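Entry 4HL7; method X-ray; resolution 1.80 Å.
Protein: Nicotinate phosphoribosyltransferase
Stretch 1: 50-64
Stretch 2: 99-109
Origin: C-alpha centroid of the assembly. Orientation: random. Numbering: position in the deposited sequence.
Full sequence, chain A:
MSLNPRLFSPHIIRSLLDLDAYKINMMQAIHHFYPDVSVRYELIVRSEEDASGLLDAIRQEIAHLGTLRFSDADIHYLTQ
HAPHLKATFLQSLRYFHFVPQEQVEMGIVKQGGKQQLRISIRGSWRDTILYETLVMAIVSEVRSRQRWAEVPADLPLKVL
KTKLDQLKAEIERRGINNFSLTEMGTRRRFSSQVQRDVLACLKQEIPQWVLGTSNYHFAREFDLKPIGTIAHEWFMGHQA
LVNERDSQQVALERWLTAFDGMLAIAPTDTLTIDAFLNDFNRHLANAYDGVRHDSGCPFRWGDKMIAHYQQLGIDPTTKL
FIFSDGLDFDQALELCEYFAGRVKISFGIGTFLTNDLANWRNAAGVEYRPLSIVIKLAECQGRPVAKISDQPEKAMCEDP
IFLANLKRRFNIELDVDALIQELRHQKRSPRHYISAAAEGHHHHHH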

ATOM      1  N   ASP A  50      14.204  22.736   2.587  1.00 71.71           N
ATOM      2  CA  ASP A  50      15.557  22.306   2.177  1.00 71.01           C
ATOM      3  C   ASP A  50      15.647  20.765   1.992  1.00 67.67           C
ATOM      4  O   ASP A  50      16.472  20.090   2.635  1.00 63.90           O
ATOM      5  CB  ASP A  50      16.635  22.818   3.157  1.00 63.92           C
ATOM      6  N   ALA A  51      14.789  20.220   1.127  1.00 64.53           N
ATOM      7  CA  ALA A  51      14.859  18.795   0.763  1.00 59.15           C
ATOM      8  C   ALA A  51      16.159  18.496   0.027  1.00 56.92           C
ATOM      9  O   ALA A  51      16.563  17.349  -0.087  1.00 56.31           O
ATOM     10  CB  ALA A  51      13.660  18.386  -0.083  1.00 63.38           C
ATOM     11  N   SER A  52      16.808  19.548  -0.468  1.00 58.51           N
ATOM     12  CA  SER A  52      18.163  19.454  -1.021  1.00 54.97           C
ATOM     13  C   SER A  52      19.048  18.549  -0.149  1.00 49.89           C
ATOM     14  O   SER A  52      19.847  17.770  -0.665  1.00 47.11           O
ATOM     15  CB  SER A  52      18.793  20.856  -1.158  1.00 56.13           C
ATOM     16  N   GLY A  53      18.865  18.655   1.165  1.00 45.29           N
ATOM     17  CA  GLY A  53      19.659  17.928   2.152  1.00 47.76           C
ATOM     18  C   GLY A  53      19.317  16.444   2.340  1.00 42.10           C
ATOM     19  O   GLY A  53      20.174  15.674   2.741  1.00 42.43           O
ATOM     20  N   LEU A  54      18.079  16.029   2.073  1.00 41.00           N
ATOM     21  CA  LEU A  54      17.770  14.586   2.171  1.00 36.85           C
ATOM     22  C   LEU A  54      18.274  13.832   0.947  1.00 36.95           C
ATOM     23  O   LEU A  54      18.573  12.634   1.004  1.00 32.77           O
ATOM     24  CB  LEU A  54      16.266  14.339   2.271  1.00 39.97           C
ATOM     25  CG  LEU A  54      15.542  14.770   3.528  1.00 37.80           C
ATOM     26  CD1 LEU A  54      14.107  14.242   3.383  1.00 35.00           C
ATOM     27  CD2 LEU A  54      16.253  14.237   4.744  1.00 35.16           C
ATOM     28  N   LEU A  55      18.377  14.562  -0.156  1.00 37.81           N
ATOM     29  CA  LEU A  55      18.641  13.964  -1.446  1.00 38.31           C
ATOM     30  C   LEU A  55      19.965  13.168  -1.443  1.00 36.77           C
ATOM     31  O   LEU A  55      19.981  12.067  -1.954  1.00 37.83           O
ATOM     32  CB  LEU A  55      18.538  15.046  -2.533  1.00 39.78           C
ATOM     33  CG  LEU A  55      18.659  14.792  -4.029  1.00 42.67           C
ATOM     34  CD1 LEU A  55      17.723  13.696  -4.476  1.00 40.96           C
ATOM     35  CD2 LEU A  55      18.400  16.085  -4.805  1.00 46.44           C
ATOM     36  N   ASP A  56      21.030  13.653  -0.768  1.00 40.24           N
ATOM     37  CA  ASP A  56      22.334  12.903  -0.726  1.00 39.61           C
ATOM     38  C   ASP A  56      22.271  11.484  -0.141  1.00 39.34           C
ATOM     39  O   ASP A  56      22.715  10.504  -0.797  1.00 36.90           O
ATOM     40  CB  ASP A  56      23.454  13.696  -0.030  1.00 47.95           C
ATOM     41  CG  ASP A  56      24.402  14.398  -1.016  1.00 51.24           C
ATOM     42  OD1 ASP A  56      24.196  14.307  -2.246  1.00 51.99           O
ATOM     43  OD2 ASP A  56      25.361  15.058  -0.551  1.00 52.35           O
ATOM     44  N   ALA A  57      21.718  11.358   1.073  1.00 36.30           N
ATOM     45  CA  ALA A  57      21.599  10.045   1.722  1.00 34.66           C
ATOM     46  C   ALA A  57      20.543   9.167   1.065  1.00 32.98           C
ATOM     47  O   ALA A  57      20.679   7.940   1.021  1.00 34.18           O
ATOM     48  CB  ALA A  57      21.332  10.177   3.229  1.00 36.12           C
ATOM     49  N   ILE A  58      19.519   9.776   0.502  1.00 28.07           N
ATOM     50  CA  ILE A  58      18.567   8.972  -0.222  1.00 28.74           C
ATOM     51  C   ILE A  58      19.264   8.334  -1.431  1.00 28.96           C
ATOM     52  O   ILE A  58      19.080   7.161  -1.710  1.00 27.85           O
ATOM     53  CB  ILE A  58      17.353   9.789  -0.648  1.00 27.16           C
ATOM     54  CG1 ILE A  58      16.581  10.176   0.600  1.00 28.43           C
ATOM     55  CG2 ILE A  58      16.470   8.998  -1.615  1.00 28.96           C
ATOM     56  CD1 ILE A  58      15.482  11.197   0.346  1.00 30.27           C
ATOM     57  N   ARG A  59      20.112   9.108  -2.119  1.00 32.29           N
ATOM     58  CA  ARG A  59      20.785   8.594  -3.328  1.00 31.15           C
ATOM     59  C   ARG A  59      21.614   7.415  -2.963  1.00 29.94           C
ATOM     60  O   ARG A  59      21.664   6.423  -3.678  1.00 29.93           O
ATOM     61  CB  ARG A  59      21.711   9.654  -3.863  1.00 36.59           C
ATOM     62  CG  ARG A  59      21.584   9.913  -5.321  1.00 38.49           C
ATOM     63  CD  ARG A  59      22.209  11.270  -5.537  1.00 42.75           C
ATOM     64  NE  ARG A  59      21.435  12.009  -6.492  1.00 46.12           N
ATOM     65  CZ  ARG A  59      21.321  13.318  -6.480  1.00 43.78           C
ATOM     66  NH1 ARG A  59      21.921  14.024  -5.536  1.00 44.35           N
ATOM     67  NH2 ARG A  59      20.588  13.901  -7.410  1.00 49.77           N
ATOM     68  N   GLN A  60      22.280   7.518  -1.821  1.00 29.66           N
ATOM     69  CA  GLN A  60      23.205   6.490  -1.420  1.00 31.34           C
ATOM     70  C   GLN A  60      22.443   5.196  -1.132  1.00 29.07           C
ATOM     71  O   GLN A  60      22.877   4.109  -1.503  1.00 29.07           O
ATOM     72  CB  GLN A  60      24.012   6.956  -0.210  1.00 36.27           C
ATOM     73  CG  GLN A  60      24.903   5.884   0.380  1.00 40.93           C
ATOM     74  CD  GLN A  60      25.746   6.434   1.507  1.00 46.59           C
ATOM     75  OE1 GLN A  60      25.585   7.593   1.902  1.00 52.37           O
ATOM     76  NE2 GLN A  60      26.661   5.619   2.023  1.00 50.07           N
ATOM     77  N   GLU A  61      21.319   5.331  -0.432  1.00 27.95           N
ATOM     78  CA  GLU A  61      20.494   4.191  -0.057  1.00 28.69           C
ATOM     79  C   GLU A  61      19.878   3.550  -1.230  1.00 24.85           C
ATOM     80  O   GLU A  61      19.775   2.321  -1.260  1.00 25.02           O
ATOM     81  CB  GLU A  61      19.387   4.640   0.890  1.00 29.05           C
ATOM     82  CG  GLU A  61      20.001   5.172   2.172  1.00 31.66           C
ATOM     83  CD  GLU A  61      20.728   4.083   2.938  1.00 36.00           C
ATOM     84  OE1 GLU A  61      20.355   2.894   2.805  1.00 36.43           O
ATOM     85  OE2 GLU A  61      21.649   4.416   3.697  1.00 38.60           O
ATOM     86  N   ILE A  62      19.425   4.373  -2.206  1.00 25.81           N
ATOM     87  CA  ILE A  62      18.750   3.854  -3.388  1.00 25.11           C
ATOM     88  C   ILE A  62      19.785   3.105  -4.198  1.00 24.26           C
ATOM     89  O   ILE A  62      19.577   1.975  -4.569  1.00 23.65           O
ATOM     90  CB  ILE A  62      17.964   4.938  -4.192  1.00 27.44           C
ATOM     91  CG1 ILE A  62      16.782   5.438  -3.331  1.00 30.34           C
ATOM     92  CG2 ILE A  62      17.455   4.373  -5.511  1.00 27.70           C
ATOM     93  CD1 ILE A  62      15.767   6.330  -4.027  1.00 32.42           C
ATOM     94  N   ALA A  63      20.976   3.687  -4.327  1.00 26.21           N
ATOM     95  CA  ALA A  63      22.086   2.999  -5.019  1.00 26.06           C
ATOM     96  C   ALA A  63      22.385   1.661  -4.375  1.00 24.84           C
ATOM     97  O   ALA A  63      22.599   0.638  -5.044  1.00 25.58           O
ATOM     98  CB  ALA A  63      23.349   3.887  -5.032  1.00 28.05           C
ATOM     99  N   HIS A  64      22.400   1.652  -3.064  1.00 25.87           N
ATOM    100  CA  HIS A  64      22.527   0.428  -2.335  1.00 26.45           C
ATOM    101  C   HIS A  64      21.526  -0.696  -2.649  1.00 27.07           C
ATOM    102  O   HIS A  64      21.888  -1.877  -2.563  1.00 26.18           O
ATOM    103  CB  HIS A  64      22.528   0.769  -0.865  1.00 28.29           C
ATOM    104  CG  HIS A  64      22.856  -0.393  -0.003  1.00 33.61           C
ATOM    105  ND1 HIS A  64      24.136  -0.869   0.126  1.00 37.84           N
ATOM    106  CD2 HIS A  64      22.035  -1.229   0.758  1.00 36.41           C
ATOM    107  CE1 HIS A  64      24.118  -1.933   0.947  1.00 38.08           C
ATOM    108  NE2 HIS A  64      22.826  -2.157   1.329  1.00 37.55           N
ATOM    109  N   VAL A  99      18.638  -2.409 -11.144  1.00 23.01           N
ATOM    110  CA  VAL A  99      19.679  -1.565 -11.772  1.00 24.16           C
ATOM    111  C   VAL A  99      19.338  -0.072 -11.551  1.00 23.09           C
ATOM    112  O   VAL A  99      18.860   0.600 -12.489  1.00 21.37           O
ATOM    113  CB  VAL A  99      19.817  -1.892 -13.272  1.00 24.39           C
ATOM    114  CG1 VAL A  99      21.122  -1.256 -13.816  1.00 25.25           C
ATOM    115  CG2 VAL A  99      19.827  -3.423 -13.476  1.00 24.84           C
ATOM    116  N   PRO A 100      19.537   0.441 -10.311  1.00 23.38           N
ATOM    117  CA  PRO A 100      18.955   1.774 -10.027  1.00 24.06           C
ATOM    118  C   PRO A 100      19.548   2.892 -10.864  1.00 25.71           C
ATOM    119  O   PRO A 100      18.844   3.864 -11.143  1.00 24.70           O
ATOM    120  CB  PRO A 100      19.255   2.016  -8.547  1.00 23.88           C
ATOM    121  CG  PRO A 100      19.931   0.825  -8.034  1.00 22.70           C
ATOM    122  CD  PRO A 100      20.106  -0.194  -9.110  1.00 23.84           C
ATOM    123  N   GLN A 101      20.800   2.762 -11.316  1.00 26.38           N
ATOM    124  CA  GLN A 101      21.359   3.844 -12.126  1.00 27.98           C
ATOM    125  C   GLN A 101      20.688   3.931 -13.506  1.00 30.30           C
ATOM    126  O   GLN A 101      20.811   4.958 -14.184  1.00 32.61           O
ATOM    127  CB  GLN A 101      22.911   3.759 -12.217  1.00 29.62           C
ATOM    128  CG  GLN A 101      23.380   2.593 -13.033  1.00 32.96           C
ATOM    129  CD  GLN A 101      23.420   1.258 -12.278  1.00 38.73           C
ATOM    130  OE1 GLN A 101      22.817   1.077 -11.223  1.00 39.67           O
ATOM    131  NE2 GLN A 101      24.139   0.309 -12.848  1.00 41.44           N
ATOM    132  N   GLU A 102      19.967   2.872 -13.907  1.00 27.30           N
ATOM    133  CA  GLU A 102      19.184   2.889 -15.138  1.00 28.62           C
ATOM    134  C   GLU A 102      17.703   3.202 -14.868  1.00 25.41           C
ATOM    135  O   GLU A 102      17.011   3.660 -15.756  1.00 29.00           O
ATOM    136  CB  GLU A 102      19.244   1.530 -15.856  1.00 30.84           C
ATOM    137  CG  GLU A 102      20.526   1.272 -16.624  1.00 38.72           C
ATOM    138  CD  GLU A 102      20.891   2.430 -17.540  1.00 43.00           C
ATOM    139  OE1 GLU A 102      21.983   3.019 -17.359  1.00 50.70           O
ATOM    140  OE2 GLU A 102      20.068   2.766 -18.417  1.00 42.59           O
ATOM    141  N   GLN A 103      17.227   2.867 -13.680  1.00 21.79           N
ATOM    142  CA  GLN A 103      15.768   2.842 -13.413  1.00 20.60           C
ATOM    143  C   GLN A 103      15.287   4.007 -12.580  1.00 20.48           C
ATOM    144  O   GLN A 103      14.093   4.304 -12.567  1.00 20.54           O
ATOM    145  CB  GLN A 103      15.420   1.550 -12.687  1.00 18.81           C
ATOM    146  CG  GLN A 103      15.582   0.332 -13.595  1.00 19.52           C
ATOM    147  CD  GLN A 103      15.712  -0.991 -12.837  1.00 19.74           C
ATOM    148  OE1 GLN A 103      16.177  -1.058 -11.686  1.00 21.02           O
ATOM    149  NE2 GLN A 103      15.308  -2.056 -13.494  1.00 19.13           N
ATOM    150  N   VAL A 104      16.186   4.633 -11.833  1.00 20.62           N
ATOM    151  CA  VAL A 104      15.733   5.662 -10.899  1.00 21.96           C
ATOM    152  C   VAL A 104      16.383   6.999 -11.235  1.00 23.79           C
ATOM    153  O   VAL A 104      17.614   7.056 -11.422  1.00 25.36           O
ATOM    154  CB  VAL A 104      16.010   5.234  -9.448  1.00 20.94           C
ATOM    155  CG1 VAL A 104      15.524   6.289  -8.426  1.00 20.77           C
ATOM    156  CG2 VAL A 104      15.356   3.885  -9.192  1.00 21.88           C
ATOM    157  N   GLU A 105      15.562   8.055 -11.337  1.00 22.61           N
ATOM    158  CA  GLU A 105      16.062   9.453 -11.421  1.00 27.32           C
ATOM    159  C   GLU A 105      15.495  10.236 -10.267  1.00 26.97           C
ATOM    160  O   GLU A 105      14.353  10.009  -9.854  1.00 26.35           O
ATOM    161  CB  GLU A 105      15.567  10.162 -12.663  1.00 29.68           C
ATOM    162  CG  GLU A 105      15.993   9.567 -13.967  1.00 37.72           C
ATOM    163  CD  GLU A 105      15.747  10.533 -15.116  1.00 44.63           C
ATOM    164  OE1 GLU A 105      14.883  11.438 -14.995  1.00 50.02           O
ATOM    165  OE2 GLU A 105      16.415  10.381 -16.139  1.00 49.56           O
HETATM  166  N   MSE A 106      16.241  11.201  -9.770  1.00 27.50           N
HETATM  167  CA  MSE A 106      15.647  12.061  -8.757  1.00 28.24           C
HETATM  168  C   MSE A 106      16.258  13.405  -8.804  1.00 30.72           C
HETATM  169  O   MSE A 106      17.351  13.569  -9.333  1.00 27.51           O
HETATM  170  CB  MSE A 106      15.853  11.431  -7.408  1.00 29.84           C
HETATM  171  CG  MSE A 106      17.334  11.204  -7.094  1.00 37.84           C
HETATM  172 SE   MSE A 106      17.282  10.118  -5.431  1.00 57.75          SE
HETATM  173  CE  MSE A 106      17.665   8.341  -6.185  1.00 40.61           C
ATOM    174  N   GLY A 107      15.531  14.383  -8.280  1.00 31.32           N
ATOM    175  CA  GLY A 107      16.002  15.783  -8.252  1.00 32.91           C
ATOM    176  C   GLY A 107      15.054  16.665  -7.454  1.00 35.42           C
ATOM    177  O   GLY A 107      14.030  16.205  -6.921  1.00 31.33           O
ATOM    178  N   ILE A 108      15.397  17.945  -7.370  1.00 35.76           N
ATOM    179  CA  ILE A 108      14.557  18.921  -6.685  1.00 40.05           C
ATOM    180  C   ILE A 108      13.803  19.711  -7.753  1.00 40.85           C
ATOM    181  O   ILE A 108      14.397  20.169  -8.699  1.00 44.51           O
ATOM    182  CB  ILE A 108      15.428  19.873  -5.830  1.00 43.03           C
ATOM    183  CG1 ILE A 108      16.245  19.087  -4.792  1.00 44.49           C
ATOM    184  CG2 ILE A 108      14.572  20.921  -5.138  1.00 45.83           C
ATOM    185  CD1 ILE A 108      15.422  18.303  -3.763  1.00 43.84           C
ATOM    186  N   VAL A 109      12.493  19.826  -7.637  1.00 42.88           N
ATOM    187  CA  VAL A 109      11.755  20.714  -8.524  1.00 47.31           C
ATOM    188  C   VAL A 109      11.188  21.897  -7.750  1.00 50.04           C
ATOM    189  O   VAL A 109      10.608  21.720  -6.670  1.00 45.39           O
ATOM    190  CB  VAL A 109      10.628  20.005  -9.275  1.00 45.15           C
ATOM    191  CG1 VAL A 109      10.005  20.968 -10.292  1.00 47.92           C
ATOM    192  CG2 VAL A 109      11.167  18.764  -9.976  1.00 46.35           C
TER

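What holds the helix against the strand? The two run antiparallel, their axes 8.9 Å apart at closest approach, and no hydrogen bond joins them among the modelled atoms. Apolar packing dominates, with Leu55, Ile58 and Ile62 pointing toward the strand and Val104, Met106 and Ile108 pointing back, as alternation along a strand allows.

How does Met106, a selenomethionine, reach so many partners? With chi1 p and chi2 t, the Met106 chain reaches toward the helix as far as SE; chi3, 102° and between wells, then turns CE along the helix toward Ile62. Met106 CG lies 3.6 Å from Leu55 CD1, SE 4.1 Å from Ile58 CG2, and CE 3.5 Å from Ile62 CD1, so one side chain touches Leu55, Ile58 and Ile62, with SE also 3.7 Å from Leu55 CD1.

What do the rotamers of Leu55 and Ile62 achieve? Leu55, t at chi1 and p at chi2, splits its methyls: CD1 meets Met106, while CD2 sits 3.7 Å from Ile108 CG1. Ile62, m then t, brings CD1 to 3.5 Å and CG2 to 4.0 Å from Met106 CE, and CG2 also packs 4.0 Å from Val104 CG1 and 4.2 Å from Pro100 CB.

How are the margins filled? Ile108, m at both chi angles, places CD1 4.1 Å from Ala51 CB. Arg59 starts out sideways, yet its end comes nearer; NH2 stops 3.8 Å from Met106 O, an oblique approach without a hydrogen bond.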